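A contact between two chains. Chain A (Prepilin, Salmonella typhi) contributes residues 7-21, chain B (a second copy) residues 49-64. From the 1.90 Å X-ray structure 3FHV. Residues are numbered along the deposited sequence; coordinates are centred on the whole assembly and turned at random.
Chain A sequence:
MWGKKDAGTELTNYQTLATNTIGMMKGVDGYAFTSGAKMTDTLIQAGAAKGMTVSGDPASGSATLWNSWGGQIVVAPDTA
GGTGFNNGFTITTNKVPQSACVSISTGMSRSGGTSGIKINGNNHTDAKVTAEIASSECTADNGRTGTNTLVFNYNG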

ATOM      1  N   ALA A   7      -4.397 -15.747  -7.233  1.00 20.58           N
ATOM      2  CA  ALA A   7      -3.125 -15.008  -6.970  1.00 20.02           C
ATOM      3  C   ALA A   7      -3.360 -13.498  -6.988  1.00 18.66           C
ATOM      4  O   ALA A   7      -2.436 -12.714  -7.203  1.00 18.03           O
ATOM      5  CB  ALA A   7      -2.078 -15.386  -8.004  1.00 20.72           C
ATOM      6  N   GLY A   8      -4.608 -13.103  -6.760  1.00 16.63           N
ATOM      7  CA  GLY A   8      -4.958 -11.695  -6.753  1.00 14.87           C
ATOM      8  C   GLY A   8      -4.195 -10.895  -5.712  1.00 13.45           C
ATOM      9  O   GLY A   8      -3.691  -9.810  -6.007  1.00 11.51           O
ATOM     10  N   THR A   9      -4.112 -11.421  -4.492  1.00 11.84           N
ATOM     11  CA  THR A   9      -3.396 -10.736  -3.417  1.00 11.60           C
ATOM     12  C   THR A   9      -1.921 -10.644  -3.774  1.00 10.67           C
ATOM     13  O   THR A   9      -1.298  -9.596  -3.627  1.00  9.74           O
ATOM     14  CB  THR A   9      -3.509 -11.496  -2.071  1.00 13.08           C
ATOM     15  OG1 THR A   9      -4.880 -11.549  -1.670  1.00 14.17           O
ATOM     16  CG2 THR A   9      -2.699 -10.780  -0.974  1.00 14.68           C
ATOM     17  N   GLU A  10      -1.381 -11.760  -4.251  1.00 10.14           N
ATOM     18  CA  GLU A  10       0.018 -11.845  -4.627  1.00 11.11           C
ATOM     19  C   GLU A  10       0.385 -10.788  -5.665  1.00  9.79           C
ATOM     20  O   GLU A  10       1.401 -10.095  -5.530  1.00  9.52           O
ATOM     21  CB  GLU A  10       0.321 -13.250  -5.160  1.00 13.37           C
ATOM     22  CG  GLU A  10       0.210 -14.373  -4.116  1.00 19.50           C
ATOM     23  CD  GLU A  10      -1.220 -14.617  -3.614  1.00 21.64           C
ATOM     24  OE1 GLU A  10      -2.185 -14.365  -4.367  1.00 21.00           O
ATOM     25  OE2 GLU A  10      -1.378 -15.085  -2.467  1.00 24.99           O
ATOM     26  N   LEU A  11      -0.447 -10.655  -6.694  1.00  8.29           N
ATOM     27  CA  LEU A  11      -0.205  -9.684  -7.754  1.00 10.90           C
ATOM     28  C   LEU A  11      -0.185  -8.268  -7.179  1.00 10.39           C
ATOM     29  O   LEU A  11       0.709  -7.469  -7.469  1.00  8.68           O
ATOM     30  CB  LEU A  11      -1.292  -9.795  -8.822  1.00 12.27           C
ATOM     31  CG  LEU A  11      -1.107  -8.928 -10.066  1.00 16.53           C
ATOM     32  CD1 LEU A  11       0.105  -9.401 -10.860  1.00 11.83           C
ATOM     33  CD2 LEU A  11      -2.355  -9.013 -10.928  1.00 20.89           C
ATOM     34  N   THR A  12      -1.176  -7.967  -6.353  1.00  8.44           N
ATOM     35  CA  THR A  12      -1.272  -6.659  -5.729  1.00  7.82           C
ATOM     36  C   THR A  12      -0.069  -6.402  -4.820  1.00  6.87           C
ATOM     37  O   THR A  12       0.415  -5.267  -4.724  1.00  6.94           O
ATOM     38  CB  THR A  12      -2.572  -6.547  -4.906  1.00  8.64           C
ATOM     39  OG1 THR A  12      -3.688  -6.746  -5.782  1.00 10.70           O
ATOM     40  CG2 THR A  12      -2.685  -5.162  -4.242  1.00  5.26           C
ATOM     41  N   ASN A  13       0.412  -7.453  -4.160  1.00  6.78           N
ATOM     42  CA  ASN A  13       1.556  -7.313  -3.262  1.00  6.99           C
ATOM     43  C   ASN A  13       2.815  -6.914  -4.014  1.00  6.97           C
ATOM     44  O   ASN A  13       3.540  -6.020  -3.582  1.00  5.90           O
ATOM     45  CB  ASN A  13       1.811  -8.613  -2.472  1.00  7.27           C
ATOM     46  CG  ASN A  13       0.907  -8.744  -1.255  1.00 10.11           C
ATOM     47  OD1 ASN A  13       0.438  -7.745  -0.712  1.00  7.85           O
ATOM     48  ND2 ASN A  13       0.689  -9.975  -0.805  1.00  9.62           N
ATOM     49  N   TYR A  14       3.079  -7.568  -5.143  1.00  5.07           N
ATOM     50  CA  TYR A  14       4.272  -7.235  -5.914  1.00  6.14           C
ATOM     51  C   TYR A  14       4.149  -5.850  -6.535  1.00  4.92           C
ATOM     52  O   TYR A  14       5.115  -5.100  -6.583  1.00  6.30           O
ATOM     53  CB  TYR A  14       4.515  -8.276  -7.016  1.00  6.28           C
ATOM     54  CG  TYR A  14       4.740  -9.666  -6.466  1.00  5.91           C
ATOM     55  CD1 TYR A  14       5.664  -9.889  -5.440  1.00  9.10           C
ATOM     56  CD2 TYR A  14       3.999 -10.747  -6.934  1.00  6.87           C
ATOM     57  CE1 TYR A  14       5.832 -11.164  -4.886  1.00  9.97           C
ATOM     58  CE2 TYR A  14       4.160 -12.015  -6.391  1.00  6.11           C
ATOM     59  CZ  TYR A  14       5.069 -12.216  -5.367  1.00  6.76           C
ATOM     60  OH  TYR A  14       5.197 -13.459  -4.805  1.00  7.30           O
ATOM     61  N   GLN A  15       2.957  -5.509  -7.008  1.00  5.74           N
ATOM     62  CA  GLN A  15       2.762  -4.213  -7.636  1.00  8.73           C
ATOM     63  C   GLN A  15       2.958  -3.077  -6.639  1.00  8.61           C
ATOM     64  O   GLN A  15       3.639  -2.090  -6.943  1.00  8.55           O
ATOM     65  CB  GLN A  15       1.373  -4.145  -8.291  1.00  9.49           C
ATOM     66  CG  GLN A  15       1.273  -4.994  -9.559  1.00 12.39           C
ATOM     67  CD  GLN A  15      -0.142  -5.102 -10.098  1.00 15.71           C
ATOM     68  OE1 GLN A  15      -1.011  -4.326  -9.733  1.00 18.48           O
ATOM     69  NE2 GLN A  15      -0.374  -6.071 -10.980  1.00 18.03           N
ATOM     70  N   THR A  16       2.384  -3.223  -5.448  1.00  8.34           N
ATOM     71  CA  THR A  16       2.521  -2.190  -4.430  1.00  7.84           C
ATOM     72  C   THR A  16       3.944  -2.126  -3.878  1.00  7.81           C
ATOM     73  O   THR A  16       4.447  -1.039  -3.601  1.00  7.98           O
ATOM     74  CB  THR A  16       1.505  -2.385  -3.264  1.00  6.35           C
ATOM     75  OG1 THR A  16       1.584  -3.720  -2.754  1.00  6.57           O
ATOM     76  CG2 THR A  16       0.084  -2.122  -3.739  1.00  6.17           C
ATOM     77  N   LEU A  17       4.583  -3.287  -3.712  1.00  7.92           N
ATOM     78  CA  LEU A  17       5.956  -3.336  -3.216  1.00  6.31           C
ATOM     79  C   LEU A  17       6.838  -2.566  -4.201  1.00  6.38           C
ATOM     80  O   LEU A  17       7.718  -1.804  -3.797  1.00  4.98           O
ATOM     81  CB  LEU A  17       6.446  -4.793  -3.090  1.00  6.73           C
ATOM     82  CG  LEU A  17       7.901  -5.006  -2.637  1.00  5.76           C
ATOM     83  CD1 LEU A  17       8.125  -4.371  -1.273  1.00  8.00           C
ATOM     84  CD2 LEU A  17       8.224  -6.495  -2.608  1.00  8.26           C
ATOM     85  N   ALA A  18       6.584  -2.747  -5.493  1.00  5.11           N
ATOM     86  CA  ALA A  18       7.345  -2.039  -6.522  1.00  6.59           C
ATOM     87  C   ALA A  18       7.109  -0.533  -6.398  1.00  7.34           C
ATOM     88  O   ALA A  18       8.054   0.250  -6.413  1.00  5.60           O
ATOM     89  CB  ALA A  18       6.929  -2.523  -7.919  1.00  7.83           C
ATOM     90  N   THR A  19       5.845  -0.133  -6.274  1.00  7.16           N
ATOM     91  CA  THR A  19       5.513   1.279  -6.138  1.00  9.05           C
ATOM     92  C   THR A  19       6.190   1.892  -4.908  1.00  8.18           C
ATOM     93  O   THR A  19       6.752   2.989  -4.985  1.00  7.55           O
ATOM     94  CB  THR A  19       3.982   1.472  -6.056  1.00  9.79           C
ATOM     95  OG1 THR A  19       3.402   1.129  -7.322  1.00 10.76           O
ATOM     96  CG2 THR A  19       3.635   2.927  -5.707  1.00 12.67           C
ATOM     97  N   ASN A  20       6.154   1.176  -3.784  1.00  8.24           N
ATOM     98  CA  ASN A  20       6.783   1.650  -2.559  1.00  9.10           C
ATOM     99  C   ASN A  20       8.291   1.772  -2.730  1.00  9.83           C
ATOM    100  O   ASN A  20       8.905   2.723  -2.255  1.00 10.16           O
ATOM    101  CB  ASN A  20       6.482   0.711  -1.391  1.00  8.56           C
ATOM    102  CG  ASN A  20       5.020   0.723  -1.002  1.00  8.21           C
ATOM    103  OD1 ASN A  20       4.336   1.730  -1.173  1.00  7.72           O
ATOM    104  ND2 ASN A  20       4.539  -0.384  -0.461  1.00  8.70           N
ATOM    105  N   THR A  21       8.885   0.796  -3.404  1.00  8.56           N
ATOM    106  CA  THR A  21      10.316   0.815  -3.639  1.00  7.94           C
ATOM    107  C   THR A  21      10.701   2.004  -4.520  1.00  9.28           C
ATOM    108  O   THR A  21      11.693   2.681  -4.251  1.00 10.29           O
ATOM    109  CB  THR A  21      10.782  -0.510  -4.292  1.00  9.22           C
ATOM    110  OG1 THR A  21      10.424  -1.606  -3.438  1.00  6.32           O
ATOM    111  CG2 THR A  21      12.298  -0.513  -4.483  1.00  9.51           C
TER
ATOM    112  N   ALA B  49      -3.323   7.686  -4.427  1.00 16.12           N
ATOM    113  CA  ALA B  49      -2.515   7.529  -3.229  1.00 16.83           C
ATOM    114  C   ALA B  49      -1.014   7.495  -3.487  1.00 16.57           C
ATOM    115  O   ALA B  49      -0.252   7.054  -2.631  1.00 15.88           O
ATOM    116  CB  ALA B  49      -2.952   6.261  -2.475  1.00 17.06           C
ATOM    117  N   LYS B  50      -0.585   7.962  -4.657  1.00 16.41           N
ATOM    118  CA  LYS B  50       0.840   7.968  -4.973  1.00 16.22           C
ATOM    119  C   LYS B  50       1.570   8.788  -3.921  1.00 16.22           C
ATOM    120  O   LYS B  50       1.146   9.893  -3.590  1.00 16.31           O
ATOM    121  CB  LYS B  50       1.087   8.571  -6.356  1.00 17.02           C
ATOM    122  CG  LYS B  50       0.545   7.742  -7.506  1.00 17.68           C
ATOM    123  CD  LYS B  50       1.266   6.418  -7.628  1.00 19.47           C
ATOM    124  CE  LYS B  50       0.650   5.573  -8.726  1.00 21.04           C
ATOM    125  NZ  LYS B  50       1.297   4.236  -8.831  1.00 24.52           N
ATOM    126  N   GLY B  51       2.662   8.243  -3.398  1.00 15.08           N
ATOM    127  CA  GLY B  51       3.417   8.944  -2.380  1.00 15.18           C
ATOM    128  C   GLY B  51       3.142   8.386  -0.994  1.00 15.20           C
ATOM    129  O   GLY B  51       3.876   8.664  -0.047  1.00 15.15           O
ATOM    130  N   MET B  52       2.063   7.618  -0.870  1.00 13.25           N
ATOM    131  CA  MET B  52       1.707   6.998   0.397  1.00 12.02           C
ATOM    132  C   MET B  52       1.988   5.503   0.286  1.00 10.91           C
ATOM    133  O   MET B  52       2.006   4.948  -0.817  1.00 11.67           O
ATOM    134  CB  MET B  52       0.229   7.238   0.717  1.00 12.72           C
ATOM    135  CG  MET B  52      -0.116   8.697   0.996  1.00 14.98           C
ATOM    136  SD  MET B  52      -1.866   8.934   1.398  1.00 17.80           S
ATOM    137  CE  MET B  52      -1.873   8.439   3.044  1.00 15.42           C
ATOM    138  N   THR B  53       2.211   4.849   1.419  1.00 10.10           N
ATOM    139  CA  THR B  53       2.500   3.422   1.407  1.00  9.57           C
ATOM    140  C   THR B  53       1.254   2.592   1.136  1.00  9.46           C
ATOM    141  O   THR B  53       0.211   2.785   1.758  1.00  8.01           O
ATOM    142  CB  THR B  53       3.121   2.960   2.739  1.00 11.79           C
ATOM    143  OG1 THR B  53       4.317   3.708   2.985  1.00 14.40           O
ATOM    144  CG2 THR B  53       3.476   1.471   2.667  1.00 12.47           C
ATOM    145  N   VAL B  54       1.384   1.666   0.197  1.00  7.99           N
ATOM    146  CA  VAL B  54       0.296   0.793  -0.185  1.00  8.81           C
ATOM    147  C   VAL B  54       0.718  -0.674  -0.114  1.00  9.70           C
ATOM    148  O   VAL B  54       1.912  -0.989  -0.112  1.00 11.01           O
ATOM    149  CB  VAL B  54      -0.173   1.133  -1.619  1.00  9.23           C
ATOM    150  CG1 VAL B  54      -0.917   2.479  -1.613  1.00  8.72           C
ATOM    151  CG2 VAL B  54       1.038   1.234  -2.557  1.00  9.00           C
ATOM    152  N   SER B  55      -0.258  -1.569  -0.029  1.00  9.07           N
ATOM    153  CA  SER B  55       0.038  -2.991  -0.003  1.00  9.17           C
ATOM    154  C   SER B  55      -1.167  -3.778  -0.501  1.00  8.73           C
ATOM    155  O   SER B  55      -2.083  -3.204  -1.085  1.00  9.30           O
ATOM    156  CB  SER B  55       0.438  -3.445   1.403  1.00 11.00           C
ATOM    157  OG  SER B  55       1.204  -4.640   1.322  1.00 11.12           O
ATOM    158  N   GLY B  56      -1.154  -5.092  -0.294  1.00  9.19           N
ATOM    159  CA  GLY B  56      -2.250  -5.927  -0.747  1.00  7.46           C
ATOM    160  C   GLY B  56      -2.975  -6.632   0.387  1.00  8.82           C
ATOM    161  O   GLY B  56      -2.364  -7.095   1.347  1.00  9.46           O
ATOM    162  N   ASP B  57      -4.291  -6.725   0.261  1.00  9.82           N
ATOM    163  CA  ASP B  57      -5.119  -7.362   1.278  1.00 11.66           C
ATOM    164  C   ASP B  57      -5.277  -8.849   0.997  1.00 10.93           C
ATOM    165  O   ASP B  57      -5.833  -9.231  -0.020  1.00  9.85           O
ATOM    166  CB  ASP B  57      -6.495  -6.684   1.314  1.00 12.80           C
ATOM    167  CG  ASP B  57      -7.499  -7.432   2.176  1.00 14.57           C
ATOM    168  OD1 ASP B  57      -7.097  -8.029   3.193  1.00 15.90           O
ATOM    169  OD2 ASP B  57      -8.698  -7.409   1.834  1.00 16.08           O
ATOM    170  N   PRO B  58      -4.781  -9.707   1.904  1.00 13.35           N
ATOM    171  CA  PRO B  58      -4.872 -11.164   1.746  1.00 13.83           C
ATOM    172  C   PRO B  58      -6.307 -11.668   1.651  1.00 13.67           C
ATOM    173  O   PRO B  58      -6.564 -12.729   1.085  1.00 12.58           O
ATOM    174  CB  PRO B  58      -4.168 -11.694   2.996  1.00 14.61           C
ATOM    175  CG  PRO B  58      -3.186 -10.616   3.315  1.00 16.44           C
ATOM    176  CD  PRO B  58      -3.998  -9.364   3.105  1.00 13.41           C
ATOM    177  N   ALA B  59      -7.246 -10.910   2.208  1.00 13.31           N
ATOM    178  CA  ALA B  59      -8.647 -11.322   2.179  1.00 15.28           C
ATOM    179  C   ALA B  59      -9.334 -11.090   0.837  1.00 17.23           C
ATOM    180  O   ALA B  59      -9.968 -11.991   0.292  1.00 18.06           O
ATOM    181  CB  ALA B  59      -9.426 -10.604   3.284  1.00 14.13           C
ATOM    182  N   SER B  60      -9.200  -9.883   0.298  1.00 18.11           N
ATOM    183  CA  SER B  60      -9.860  -9.536  -0.954  1.00 19.24           C
ATOM    184  C   SER B  60      -8.960  -9.415  -2.173  1.00 18.47           C
ATOM    185  O   SER B  60      -9.450  -9.424  -3.299  1.00 19.75           O
ATOM    186  CB  SER B  60     -10.585  -8.209  -0.786  1.00 18.85           C
ATOM    187  OG  SER B  60      -9.631  -7.187  -0.559  1.00 20.14           O
ATOM    188  N   GLY B  61      -7.656  -9.282  -1.957  1.00 16.64           N
ATOM    189  CA  GLY B  61      -6.753  -9.114  -3.080  1.00 16.32           C
ATOM    190  C   GLY B  61      -6.700  -7.646  -3.494  1.00 15.47           C
ATOM    191  O   GLY B  61      -5.997  -7.279  -4.431  1.00 14.93           O
ATOM    192  N   SER B  62      -7.454  -6.800  -2.795  1.00 13.57           N
ATOM    193  CA  SER B  62      -7.476  -5.364  -3.088  1.00 13.40           C
ATOM    194  C   SER B  62      -6.264  -4.641  -2.493  1.00 10.30           C
ATOM    195  O   SER B  62      -5.686  -5.099  -1.513  1.00  9.47           O
ATOM    196  CB  SER B  62      -8.750  -4.733  -2.527  1.00 15.65           C
ATOM    197  OG  SER B  62      -9.887  -5.199  -3.222  1.00 17.84           O
ATOM    198  N   ALA B  63      -5.887  -3.508  -3.083  1.00  8.38           N
ATOM    199  CA  ALA B  63      -4.758  -2.736  -2.579  1.00  8.45           C
ATOM    200  C   ALA B  63      -5.200  -2.022  -1.305  1.00  8.68           C
ATOM    201  O   ALA B  63      -6.346  -1.581  -1.200  1.00  9.02           O
ATOM    202  CB  ALA B  63      -4.294  -1.715  -3.626  1.00  8.70           C
ATOM    203  N   THR B  64      -4.290  -1.931  -0.340  1.00  7.93           N
ATOM    204  CA  THR B  64      -4.560  -1.282   0.935  1.00  7.58           C
ATOM    205  C   THR B  64      -3.704  -0.032   1.097  1.00  9.66           C
ATOM    206  O   THR B  64      -2.642   0.091   0.481  1.00  6.52           O
ATOM    207  CB  THR B  64      -4.291  -2.233   2.116  1.00  9.41           C
ATOM    208  OG1 THR B  64      -2.957  -2.752   2.018  1.00  8.39           O
ATOM    209  CG2 THR B  64      -5.297  -3.393   2.101  1.00  9.23           C
TER
HETATM  210  O   HOH W   1       3.444  -4.233  -0.587  1.00  9.32           O

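Helix 8-21 of chain A lies against strand 53-56 of chain B and the turn that follows it, running nearly antiparallel to the strand at 160°. The axes approach to 6.3 Å, close for a helix on a strand, and the small residues along the seam are in keeping with that spacing. The three residues that cover the most surface are Thr9(A), Val54(B) and Asn20(A), with Thr16(A), Thr12(A) and Gly61(B) close behind.

Thr9(A) sits where the helix meets the chain B turn. Its OG1 donates a hydrogen bond to Asp57(B) O at 3.0 Å, a carbonyl that also accepts the backbone N of Gly61(B). The methyl of the same side chain faces the ring of Pro58(B), CG2 to CG 4.3 Å, so threonine supplies both a donor and a nonpolar surface. Here the chains come very close, with the CA of Thr9(A) 3.7 Å from the CA of Gly61(B). Glycine suits this place twice over: its phi of 84° and psi of 0° would jam a CB against the preceding carbonyl, and a CB would also lie tight against Gly8(A) C, at 3.4 Å. One turn along the helix, Thr12(A) brings OG1 to 2.7 Å from Gly61(B) O, while its CG2 packs 3.6 Å from the CA of Gly56(B) and 3.9 Å from the CB of Ala63(B). At Gly56(B) a CB would clash with Asn13(A) OD1, at 2.5 Å, so the bare backbone lets the helix settle close.

Val54(B) is held at the other end of the contact by Asn20(A), whose amide suits it to pair with a strand residue because it offers a donor and an acceptor together. Val54(B) N donates to Asn20(A) OD1 at 3.3 Å, and Asn20(A) ND2 donates to Val54(B) O at 2.7 Å; the angles at hydrogen, 169° and 158°, are both favourable. The side chain thus engages both backbone polar groups of one residue, much as a neighbouring strand might. The branched side chain of Val54(B) adds nonpolar contact, its CG2 lying 3.7 Å from Thr16(A) CG2 and 4.4 Å from Thr19(A) CG2.

Between these ends, Thr16(A) points toward the strand with chi1 in the p rotamer. Its OG1 approaches Ser55(B) CA to 3.2 Å, but the two hydroxyls, OG1 and Ser55(B) OG, are 4.2 Å apart. A water bridges them, donating to Thr16(A) OG1 at 2.9 Å and hydrogen-bonded to Ser55(B) OG at 3.0 Å.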